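PDB 4ATG: TAF6 from Antonospora locustae, which is a subunit of the general transcription factor TFIID and, through its C-terminal HEAT repeat domain, probably contributes to complex formation with TAF9. Local coordinates for residues L136-W140 with A153-L157; I169-A173 with L189-L193; D104-K108 with D148-G152. One frame throughout, in Å; residues are numbered along the deposited sequence.

Interaction 1. Residues L136-W140 with A153-L157; sequences LKGVW and ALYCL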
ATOM      1  N   LEU A 136       0.494   7.926   8.646  1.00 20.60           N
ATOM      2  CA  LEU A 136       1.943   8.002   8.426  1.00 19.60           C
ATOM      3  C   LEU A 136       2.692   8.828   9.456  1.00 24.41           C
ATOM      4  O   LEU A 136       3.715   8.368   9.988  1.00 23.04           O
ATOM      5  CB  LEU A 136       2.226   8.514   7.010  1.00 18.49           C
ATOM      6  CG  LEU A 136       1.726   7.641   5.861  1.00 20.55           C
ATOM      7  CD1 LEU A 136       1.846   8.388   4.547  1.00 21.42           C
ATOM      8  CD2 LEU A 136       2.474   6.314   5.799  1.00 18.62           C
ATOM      9  N   LYS A 137       2.224  10.059   9.721  1.00 23.06           N
ATOM     10  CA  LYS A 137       2.869  10.934  10.695  1.00 25.54           C
ATOM     11  C   LYS A 137       2.823  10.254  12.074  1.00 31.33           C
ATOM     12  O   LYS A 137       3.795  10.344  12.829  1.00 32.25           O
ATOM     13  CB  LYS A 137       2.177  12.312  10.746  1.00 29.11           C
ATOM     14  CG  LYS A 137       2.913  13.340  11.600  1.00 43.79           C
ATOM     15  CD  LYS A 137       1.964  14.268  12.366  1.00 57.34           C
ATOM     16  CE  LYS A 137       1.535  13.709  13.706  1.00 75.41           C
ATOM     17  NZ  LYS A 137       0.801  14.716  14.516  1.00 89.48           N
ATOM     18  N   GLY A 138       1.720   9.556  12.360  1.00 28.28           N
ATOM     19  CA  GLY A 138       1.544   8.838  13.622  1.00 29.71           C
ATOM     20  C   GLY A 138       2.602   7.781  13.878  1.00 32.31           C
ATOM     21  O   GLY A 138       3.175   7.739  14.968  1.00 34.59           O
ATOM     22  N   VAL A 139       2.888   6.950  12.855  1.00 25.23           N
ATOM     23  CA  VAL A 139       3.861   5.855  12.877  1.00 24.58           C
ATOM     24  C   VAL A 139       5.277   6.410  12.938  1.00 28.57           C
ATOM     25  O   VAL A 139       6.063   5.975  13.783  1.00 28.49           O
ATOM     26  CB  VAL A 139       3.646   4.868  11.697  1.00 28.29           C
ATOM     27  CG1 VAL A 139       4.771   3.823  11.620  1.00 28.58           C
ATOM     28  CG2 VAL A 139       2.278   4.180  11.796  1.00 28.43           C
ATOM     29  N   TRP A 140       5.594   7.401  12.070  1.00 25.39           N
ATOM     30  CA  TRP A 140       6.917   8.040  12.047  1.00 25.67           C
ATOM     31  C   TRP A 140       7.275   8.621  13.429  1.00 32.16           C
ATOM     32  O   TRP A 140       8.375   8.372  13.947  1.00 33.08           O
ATOM     33  CB  TRP A 140       6.961   9.128  10.950  1.00 23.65           C
ATOM     34  CG  TRP A 140       8.216   9.959  10.953  1.00 24.11           C
ATOM     35  CD1 TRP A 140       9.488   9.526  11.208  1.00 27.54           C
ATOM     36  CD2 TRP A 140       8.313  11.368  10.702  1.00 24.33           C
ATOM     37  NE1 TRP A 140      10.369  10.580  11.137  1.00 27.65           N
ATOM     38  CE2 TRP A 140       9.675  11.727  10.843  1.00 28.48           C
ATOM     39  CE3 TRP A 140       7.376  12.375  10.383  1.00 25.22           C
ATOM     40  CZ2 TRP A 140      10.126  13.045  10.677  1.00 27.68           C
ATOM     41  CZ3 TRP A 140       7.825  13.684  10.235  1.00 26.77           C
ATOM     42  CH2 TRP A 140       9.186  14.004  10.365  1.00 27.83           C
ATOM     43  N   ALA A 153       7.072   4.726   6.975  1.00 21.84           N
ATOM     44  CA  ALA A 153       6.151   5.862   7.157  1.00 21.35           C
ATOM     45  C   ALA A 153       6.756   7.162   6.621  1.00 24.34           C
ATOM     46  O   ALA A 153       6.099   7.848   5.845  1.00 22.25           O
ATOM     47  CB  ALA A 153       5.779   6.014   8.617  1.00 22.51           C
ATOM     48  N   LEU A 154       8.023   7.464   6.977  1.00 20.61           N
ATOM     49  CA  LEU A 154       8.703   8.664   6.482  1.00 20.18           C
ATOM     50  C   LEU A 154       8.934   8.614   4.965  1.00 21.93           C
ATOM     51  O   LEU A 154       8.718   9.622   4.289  1.00 20.17           O
ATOM     52  CB  LEU A 154      10.047   8.891   7.208  1.00 21.05           C
ATOM     53  CG  LEU A 154      10.792  10.188   6.803  1.00 24.48           C
ATOM     54  CD1 LEU A 154       9.914  11.447   6.998  1.00 23.63           C
ATOM     55  CD2 LEU A 154      12.103  10.317   7.545  1.00 24.36           C
ATOM     56  N   TYR A 155       9.364   7.458   4.431  1.00 19.78           N
ATOM     57  CA  TYR A 155       9.578   7.306   2.986  1.00 19.20           C
ATOM     58  C   TYR A 155       8.301   7.647   2.245  1.00 20.95           C
ATOM     59  O   TYR A 155       8.350   8.413   1.290  1.00 19.82           O
ATOM     60  CB  TYR A 155      10.022   5.881   2.617  1.00 21.21           C
ATOM     61  CG  TYR A 155      10.277   5.754   1.134  1.00 24.09           C
ATOM     62  CD1 TYR A 155      11.472   6.198   0.576  1.00 27.65           C
ATOM     63  CD2 TYR A 155       9.294   5.267   0.276  1.00 24.45           C
ATOM     64  CE1 TYR A 155      11.692   6.147  -0.798  1.00 30.25           C
ATOM     65  CE2 TYR A 155       9.504   5.211  -1.107  1.00 25.79           C
ATOM     66  CZ  TYR A 155      10.709   5.649  -1.634  1.00 37.14           C
ATOM     67  OH  TYR A 155      10.950   5.590  -2.982  1.00 45.34           O
ATOM     68  N   CYS A 156       7.156   7.103   2.699  1.00 18.34           N
ATOM     69  CA  CYS A 156       5.870   7.372   2.052  1.00 18.26           C
ATOM     70  C   CYS A 156       5.522   8.858   2.093  1.00 22.36           C
ATOM     71  O   CYS A 156       5.220   9.419   1.043  1.00 22.22           O
ATOM     72  CB  CYS A 156       4.753   6.519   2.640  1.00 17.74           C
ATOM     73  SG  CYS A 156       3.224   6.564   1.676  1.00 20.57           S
ATOM     74  N   LEU A 157       5.647   9.509   3.280  1.00 17.92           N
ATOM     75  CA  LEU A 157       5.408  10.944   3.401  1.00 17.73           C
ATOM     76  C   LEU A 157       6.283  11.736   2.435  1.00 20.04           C
ATOM     77  O   LEU A 157       5.800  12.667   1.769  1.00 20.75           O
ATOM     78  CB  LEU A 157       5.728  11.417   4.829  1.00 18.26           C
ATOM     79  CG  LEU A 157       4.660  11.094   5.901  1.00 21.99           C
ATOM     80  CD1 LEU A 157       5.187  11.398   7.295  1.00 23.08           C
ATOM     81  CD2 LEU A 157       3.372  11.912   5.668  1.00 22.70           C
TER
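Helices 128-140 and 147-160 form one helical hairpin of the HEAT repeat domain; their facing segments run 142° apart in direction, with axes 8.7 Å apart at closest. Leu136 makes the closest backbone approach, its CA 4.9 Å from Ala153 CA, and its O lies 3.4 Å from Ala153 CB. Its side chain points toward the partner: CD1 is 3.7 Å from Cys156 SG, and CB sits 3.7 Å from Leu157 CG. Lys137 contributes mainly backbone, with N 4.1 Å from Leu157 CD1. Val139 touches the same alanine, CG1 to Ala153 CB being 3.9 Å. Trp140 ends the helix with a CH-pi contact: Leu154 CD1 stands 3.9 Å from the centroid of its six-membered ring and 13° off the normal, while Leu157 CD1 approaches CE3 of Trp140 at 3.9 Å. Tyr176 stacks with this indole. Since no hydrogen bond crosses between the segments, apolar complementarity joins them, and the small Ala153 allows the close approach.

Interaction 2. Residues I169-A173 with L189-L193; sequences IREHA and LDNVL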
ATOM      1  N   ILE A 169       6.828  16.899   7.275  1.00 25.68           N
ATOM      2  CA  ILE A 169       8.216  16.518   7.560  1.00 25.36           C
ATOM      3  C   ILE A 169       9.047  17.622   8.210  1.00 32.98           C
ATOM      4  O   ILE A 169       9.596  17.413   9.307  1.00 33.03           O
ATOM      5  CB  ILE A 169       8.876  15.873   6.311  1.00 26.37           C
ATOM      6  CG1 ILE A 169       8.032  14.651   5.854  1.00 24.49           C
ATOM      7  CG2 ILE A 169      10.319  15.476   6.612  1.00 25.83           C
ATOM      8  CD1 ILE A 169       8.512  14.049   4.573  1.00 27.69           C
ATOM      9  N   ARG A 170       9.116  18.797   7.551  1.00 32.43           N
ATOM     10  CA  ARG A 170       9.853  19.969   8.045  1.00 34.43           C
ATOM     11  C   ARG A 170       9.426  20.385   9.471  1.00 41.32           C
ATOM     12  O   ARG A 170      10.289  20.652  10.308  1.00 41.85           O
ATOM     13  CB  ARG A 170       9.727  21.141   7.052  1.00 37.63           C
ATOM     14  CG  ARG A 170      10.850  22.168   7.163  1.00 56.05           C
ATOM     15  CD  ARG A 170      10.908  23.142   5.985  1.00 65.31           C
ATOM     16  NE  ARG A 170      11.193  22.489   4.700  1.00 65.96           N
ATOM     17  CZ  ARG A 170      12.402  22.104   4.299  1.00 73.05           C
ATOM     18  NH1 ARG A 170      13.458  22.278   5.084  1.00 59.79           N
ATOM     19  NH2 ARG A 170      12.561  21.526   3.117  1.00 54.39           N
ATOM     20  N   GLU A 171       8.114  20.376   9.752  1.00 39.09           N
ATOM     21  CA  GLU A 171       7.543  20.736  11.058  1.00 40.95           C
ATOM     22  C   GLU A 171       7.945  19.806  12.204  1.00 44.01           C
ATOM     23  O   GLU A 171       8.041  20.266  13.336  1.00 45.37           O
ATOM     24  CB  GLU A 171       6.007  20.780  10.973  1.00 42.41           C
ATOM     25  CG  GLU A 171       5.441  22.171  10.747  1.00 59.65           C
ATOM     26  CD  GLU A 171       5.198  22.946  12.026  1.00 91.83           C
ATOM     27  OE1 GLU A 171       4.166  22.690  12.689  1.00 86.88           O
ATOM     28  OE2 GLU A 171       6.043  23.804  12.372  1.00 94.86           O
ATOM     29  N   HIS A 172       8.132  18.501  11.930  1.00 37.98           N
ATOM     30  CA  HIS A 172       8.418  17.512  12.973  1.00 36.87           C
ATOM     31  C   HIS A 172       9.836  16.946  12.997  1.00 34.35           C
ATOM     32  O   HIS A 172      10.145  16.147  13.885  1.00 32.67           O
ATOM     33  CB  HIS A 172       7.404  16.363  12.880  1.00 36.96           C
ATOM     34  CG  HIS A 172       5.984  16.763  13.146  1.00 41.28           C
ATOM     35  ND1 HIS A 172       5.080  16.945  12.112  1.00 42.54           N
ATOM     36  CD2 HIS A 172       5.351  16.975  14.324  1.00 44.21           C
ATOM     37  CE1 HIS A 172       3.929  17.256  12.690  1.00 42.30           C
ATOM     38  NE2 HIS A 172       4.040  17.279  14.019  1.00 43.90           N
ATOM     39  N   ALA A 173      10.678  17.314  12.025  1.00 30.15           N
ATOM     40  CA  ALA A 173      12.043  16.799  11.889  1.00 30.18           C
ATOM     41  C   ALA A 173      12.898  16.939  13.138  1.00 35.99           C
ATOM     42  O   ALA A 173      13.519  15.963  13.558  1.00 35.48           O
ATOM     43  CB  ALA A 173      12.748  17.449  10.704  1.00 30.60           C
ATOM     44  N   LEU A 189      15.700  11.298   6.542  1.00 24.37           N
ATOM     45  CA  LEU A 189      15.253  12.636   6.894  1.00 24.15           C
ATOM     46  C   LEU A 189      16.232  13.686   6.375  1.00 30.53           C
ATOM     47  O   LEU A 189      15.797  14.617   5.699  1.00 30.16           O
ATOM     48  CB  LEU A 189      15.073  12.710   8.422  1.00 25.95           C
ATOM     49  CG  LEU A 189      14.439  13.969   9.032  1.00 30.74           C
ATOM     50  CD1 LEU A 189      13.095  14.281   8.385  1.00 28.69           C
ATOM     51  CD2 LEU A 189      14.215  13.774  10.541  1.00 32.23           C
ATOM     52  N   ASP A 190      17.552  13.498   6.620  1.00 29.96           N
ATOM     53  CA  ASP A 190      18.596  14.423   6.148  1.00 30.90           C
ATOM     54  C   ASP A 190      18.600  14.530   4.609  1.00 35.20           C
ATOM     55  O   ASP A 190      18.727  15.637   4.083  1.00 35.02           O
ATOM     56  CB  ASP A 190      19.974  14.011   6.684  1.00 33.52           C
ATOM     57  CG  ASP A 190      20.241  14.330   8.152  1.00 45.72           C
ATOM     58  OD1 ASP A 190      19.494  15.154   8.734  1.00 46.65           O
ATOM     59  OD2 ASP A 190      21.221  13.783   8.709  1.00 50.09           O
ATOM     60  N   ASN A 191      18.399  13.397   3.892  1.00 31.26           N
ATOM     61  CA  ASN A 191      18.337  13.381   2.423  1.00 30.86           C
ATOM     62  C   ASN A 191      17.091  14.115   1.902  1.00 32.76           C
ATOM     63  O   ASN A 191      17.186  14.889   0.951  1.00 32.75           O
ATOM     64  CB  ASN A 191      18.369  11.931   1.889  1.00 32.75           C
ATOM     65  CG  ASN A 191      19.677  11.211   2.146  1.00 50.97           C
ATOM     66  OD1 ASN A 191      20.721  11.820   2.354  1.00 45.65           O
ATOM     67  ND2 ASN A 191      19.655   9.889   2.116  1.00 46.71           N
ATOM     68  N   VAL A 192      15.931  13.893   2.541  1.00 26.20           N
ATOM     69  CA  VAL A 192      14.664  14.522   2.133  1.00 25.71           C
ATOM     70  C   VAL A 192      14.714  16.044   2.288  1.00 29.47           C
ATOM     71  O   VAL A 192      14.291  16.763   1.393  1.00 28.80           O
ATOM     72  CB  VAL A 192      13.471  13.899   2.913  1.00 29.50           C
ATOM     73  CG1 VAL A 192      12.168  14.686   2.699  1.00 29.11           C
ATOM     74  CG2 VAL A 192      13.289  12.438   2.519  1.00 28.35           C
ATOM     75  N   LEU A 193      15.212  16.520   3.427  1.00 29.11           N
ATOM     76  CA  LEU A 193      15.267  17.941   3.736  1.00 31.18           C
ATOM     77  C   LEU A 193      16.323  18.747   2.979  1.00 38.33           C
ATOM     78  O   LEU A 193      16.249  19.982   2.957  1.00 40.17           O
ATOM     79  CB  LEU A 193      15.352  18.155   5.241  1.00 32.03           C
ATOM     80  CG  LEU A 193      14.113  17.662   6.035  1.00 36.85           C
ATOM     81  CD1 LEU A 193      14.299  17.902   7.481  1.00 38.69           C
ATOM     82  CD2 LEU A 193      12.807  18.337   5.543  1.00 39.22           C
TER
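In the last helical pair of this HEAT repeat domain, helix 162-179 packs against helix 183-194 with segment directions 135° apart and a closest axial distance of 11.1 Å. That spacing leaves no backbone-to-backbone touch: the nearest CA pairs are Arg170 with Leu193, 7.2 Å apart, and Ala173 with Leu189, at 7.3 Å. Side chains must therefore fill the gap, and Leu193 gives up the largest area, 85 Å². Its CA-to-CB bond points sideways, yet the end of the side chain comes nearer, bringing CD1 to 3.6 Å from Ala173 CB and CD2 to 3.9 Å from Ile169 CG2. Ile169, with 58 Å² covered, points directly at the partner helix. Its CG2 meets Leu189 CD1 at 3.5 Å and its CD1 meets Val192 CG1 at 4.2 Å; Leu154 and Leu157 of helix 147-160 also touch this isoleucine, tying the pair to the preceding hairpin. Arg170 screens the exposed margin, losing 49 Å². Its NE is hydrogen-bonded to Asn166 OD1 one turn earlier in the same helix, and one face of the guanidinium lies against Leu193, whose CD2 is 4.0 Å from Arg170 CZ.

Interaction 3. Residues D104-K108 with D148-G152; sequences DDVRK and DSQYG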
ATOM      1  N   ASP A 104      12.830  -3.728   2.854  1.00 30.96           N
ATOM      2  CA  ASP A 104      12.586  -2.294   2.605  1.00 29.75           C
ATOM      3  C   ASP A 104      11.929  -2.057   1.250  1.00 30.51           C
ATOM      4  O   ASP A 104      11.192  -1.088   1.100  1.00 29.13           O
ATOM      5  CB  ASP A 104      13.893  -1.486   2.675  1.00 31.49           C
ATOM      6  CG  ASP A 104      14.402  -1.221   4.076  1.00 43.32           C
ATOM      7  OD1 ASP A 104      13.627  -1.423   5.046  1.00 44.54           O
ATOM      8  OD2 ASP A 104      15.547  -0.766   4.206  1.00 50.34           O
ATOM      9  N   ASP A 105      12.236  -2.907   0.258  1.00 27.24           N
ATOM     10  CA  ASP A 105      11.671  -2.804  -1.093  1.00 26.62           C
ATOM     11  C   ASP A 105      10.147  -2.992  -1.085  1.00 26.29           C
ATOM     12  O   ASP A 105       9.454  -2.390  -1.909  1.00 22.54           O
ATOM     13  CB  ASP A 105      12.320  -3.834  -2.029  1.00 29.80           C
ATOM     14  CG  ASP A 105      13.735  -3.485  -2.444  1.00 44.04           C
ATOM     15  OD1 ASP A 105      14.140  -2.311  -2.256  1.00 44.40           O
ATOM     16  OD2 ASP A 105      14.426  -4.371  -2.992  1.00 51.42           O
ATOM     17  N   VAL A 106       9.633  -3.814  -0.169  1.00 22.44           N
ATOM     18  CA  VAL A 106       8.180  -4.027  -0.038  1.00 21.47           C
ATOM     19  C   VAL A 106       7.538  -2.727   0.442  1.00 22.82           C
ATOM     20  O   VAL A 106       6.538  -2.286  -0.107  1.00 19.55           O
ATOM     21  CB  VAL A 106       7.838  -5.211   0.912  1.00 25.16           C
ATOM     22  CG1 VAL A 106       6.339  -5.250   1.242  1.00 24.02           C
ATOM     23  CG2 VAL A 106       8.299  -6.533   0.314  1.00 25.81           C
ATOM     24  N   ARG A 107       8.127  -2.124   1.467  1.00 22.22           N
ATOM     25  CA  ARG A 107       7.619  -0.891   2.059  1.00 21.35           C
ATOM     26  C   ARG A 107       7.582   0.225   1.025  1.00 19.88           C
ATOM     27  O   ARG A 107       6.581   0.928   0.921  1.00 18.52           O
ATOM     28  CB  ARG A 107       8.487  -0.464   3.237  1.00 19.92           C
ATOM     29  CG  ARG A 107       8.525  -1.490   4.362  1.00 25.33           C
ATOM     30  CD  ARG A 107       9.407  -1.002   5.501  1.00 25.76           C
ATOM     31  NE  ARG A 107       9.549  -2.023   6.541  1.00 23.43           N
ATOM     32  CZ  ARG A 107       8.663  -2.258   7.502  1.00 31.47           C
ATOM     33  NH1 ARG A 107       7.557  -1.534   7.588  1.00 26.04           N
ATOM     34  NH2 ARG A 107       8.872  -3.223   8.379  1.00 27.50           N
ATOM     35  N   LYS A 108       8.663   0.378   0.272  1.00 16.96           N
ATOM     36  CA  LYS A 108       8.762   1.414  -0.752  1.00 16.23           C
ATOM     37  C   LYS A 108       7.794   1.159  -1.896  1.00 19.58           C
ATOM     38  O   LYS A 108       7.185   2.119  -2.390  1.00 20.32           O
ATOM     39  CB  LYS A 108      10.186   1.504  -1.292  1.00 18.96           C
ATOM     40  CG  LYS A 108      11.171   2.051  -0.267  1.00 26.98           C
ATOM     41  CD  LYS A 108      12.571   1.995  -0.848  1.00 33.31           C
ATOM     42  CE  LYS A 108      13.539   2.694   0.045  1.00 42.99           C
ATOM     43  NZ  LYS A 108      14.938   2.321  -0.291  1.00 60.06           N
ATOM     44  N   ASP A 148      12.292   0.232  11.177  1.00 29.38           N
ATOM     45  CA  ASP A 148      11.808  -0.094   9.835  1.00 28.14           C
ATOM     46  C   ASP A 148      10.403   0.449   9.581  1.00 29.65           C
ATOM     47  O   ASP A 148      10.131   0.923   8.470  1.00 26.26           O
ATOM     48  CB  ASP A 148      11.891  -1.613   9.581  1.00 30.86           C
ATOM     49  CG  ASP A 148      13.299  -2.159   9.396  1.00 38.45           C
ATOM     50  OD1 ASP A 148      14.260  -1.344   9.334  1.00 37.02           O
ATOM     51  OD2 ASP A 148      13.442  -3.395   9.272  1.00 43.49           O
ATOM     52  N   SER A 149       9.529   0.430  10.620  1.00 26.21           N
ATOM     53  CA  SER A 149       8.163   0.970  10.505  1.00 25.03           C
ATOM     54  C   SER A 149       8.198   2.484  10.298  1.00 27.04           C
ATOM     55  O   SER A 149       7.522   2.998   9.410  1.00 24.48           O
ATOM     56  CB  SER A 149       7.336   0.634  11.743  1.00 28.71           C
ATOM     57  OG  SER A 149       6.959  -0.731  11.725  1.00 34.43           O
ATOM     58  N   GLN A 150       8.999   3.198  11.117  1.00 24.20           N
ATOM     59  CA  GLN A 150       9.143   4.650  11.036  1.00 23.67           C
ATOM     60  C   GLN A 150       9.759   5.058   9.701  1.00 27.38           C
ATOM     61  O   GLN A 150       9.380   6.089   9.151  1.00 26.47           O
ATOM     62  CB  GLN A 150      10.029   5.160  12.182  1.00 26.11           C
ATOM     63  CG  GLN A 150       9.383   5.012  13.572  1.00 25.44           C
ATOM     64  CD  GLN A 150      10.377   5.340  14.659  1.00 37.38           C
ATOM     65  OE1 GLN A 150      11.579   5.482  14.419  1.00 34.38           O
ATOM     66  NE2 GLN A 150       9.897   5.465  15.886  1.00 33.40           N
ATOM     67  N   TYR A 151      10.697   4.242   9.185  1.00 24.65           N
ATOM     68  CA  TYR A 151      11.360   4.471   7.894  1.00 23.62           C
ATOM     69  C   TYR A 151      10.338   4.369   6.762  1.00 24.66           C
ATOM     70  O   TYR A 151      10.345   5.201   5.856  1.00 22.01           O
ATOM     71  CB  TYR A 151      12.501   3.466   7.680  1.00 25.39           C
ATOM     72  CG  TYR A 151      13.145   3.559   6.321  1.00 29.59           C
ATOM     73  CD1 TYR A 151      14.115   4.521   6.051  1.00 33.38           C
ATOM     74  CD2 TYR A 151      12.794   2.681   5.300  1.00 30.72           C
ATOM     75  CE1 TYR A 151      14.707   4.619   4.793  1.00 34.83           C
ATOM     76  CE2 TYR A 151      13.363   2.785   4.031  1.00 32.35           C
ATOM     77  CZ  TYR A 151      14.328   3.749   3.789  1.00 44.28           C
ATOM     78  OH  TYR A 151      14.933   3.835   2.562  1.00 50.53           O
ATOM     79  N   GLY A 152       9.515   3.321   6.786  1.00 22.11           N
ATOM     80  CA  GLY A 152       8.483   3.154   5.759  1.00 20.06           C
ATOM     81  C   GLY A 152       7.546   4.349   5.775  1.00 22.69           C
ATOM     82  O   GLY A 152       7.279   4.951   4.729  1.00 21.18           O
TER
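Arg107 reaches across to helix 147-160 and lays one face of its guanidinium over the backbone of Asp148 and Ser149, with NE 3.6 Å from Asp148 O and NH1 3.9 Å from Ser149 CA. This is overlap with the peptide plane rather than hydrogen bonding to it: NH1 and NH2 bond instead to carbonyls at the end of helix 85-97 and just beyond, NH1 to Val96 O and NH2 to Gly98 O and Ile101 O. The same side chain passes Gly152, where CD of Arg107 is 4.3 Å from CA of Gly152. A CB on that glycine would point toward the arginine, and its absence goes with the short 5.5 Å between the CA atoms of Arg107 and Gly152. The segment directions differ by only 33°, with axes 10.2 Å apart at closest, as for equivalent second helices of consecutive HEAT repeats stacked side by side in the solenoid. At the N-terminal end of the contact, Asp104 and Asp148 bring like charges together, their OD1 atoms 4.3 Å apart. Lys184 offsets this, forming salt bridges to both carboxylates and a cation-pi interaction with the Tyr151 ring. Tyr151 itself extends back toward helix 104-121: CE2 of Tyr151 is 4.1 Å from CG of Asp104, while the extended Lys108 side chain arrives at the ring edge, near its plane, placing CE 3.1 Å and NZ 3.2 Å from Tyr151 OH.

How the interactions relate
Interactions 1 and 2 lie within successive helical pairs, whereas interaction 3 joins two pairs; together they trace how the solenoid is stacked. Helix 147-160 serves both interaction 1 and interaction 3, whose centres are 9 Å apart, and Val139 CG1 comes within 3.6 Å of Ser149 O. Interactions 1 and 2 have centres 11 Å apart and also touch: Trp140 CH2 is 3.6 Å from Ile169 O, and Leu154 CD1 is 3.8 Å from Ile169 CD1. Interactions 2 and 3 stay separate, about 7 Å between nearest atoms. A bound cyclohexylaminoethanesulfonic acid molecule, probably from the crystallisation liquor, lies about 6 Å from the Val139 side chain.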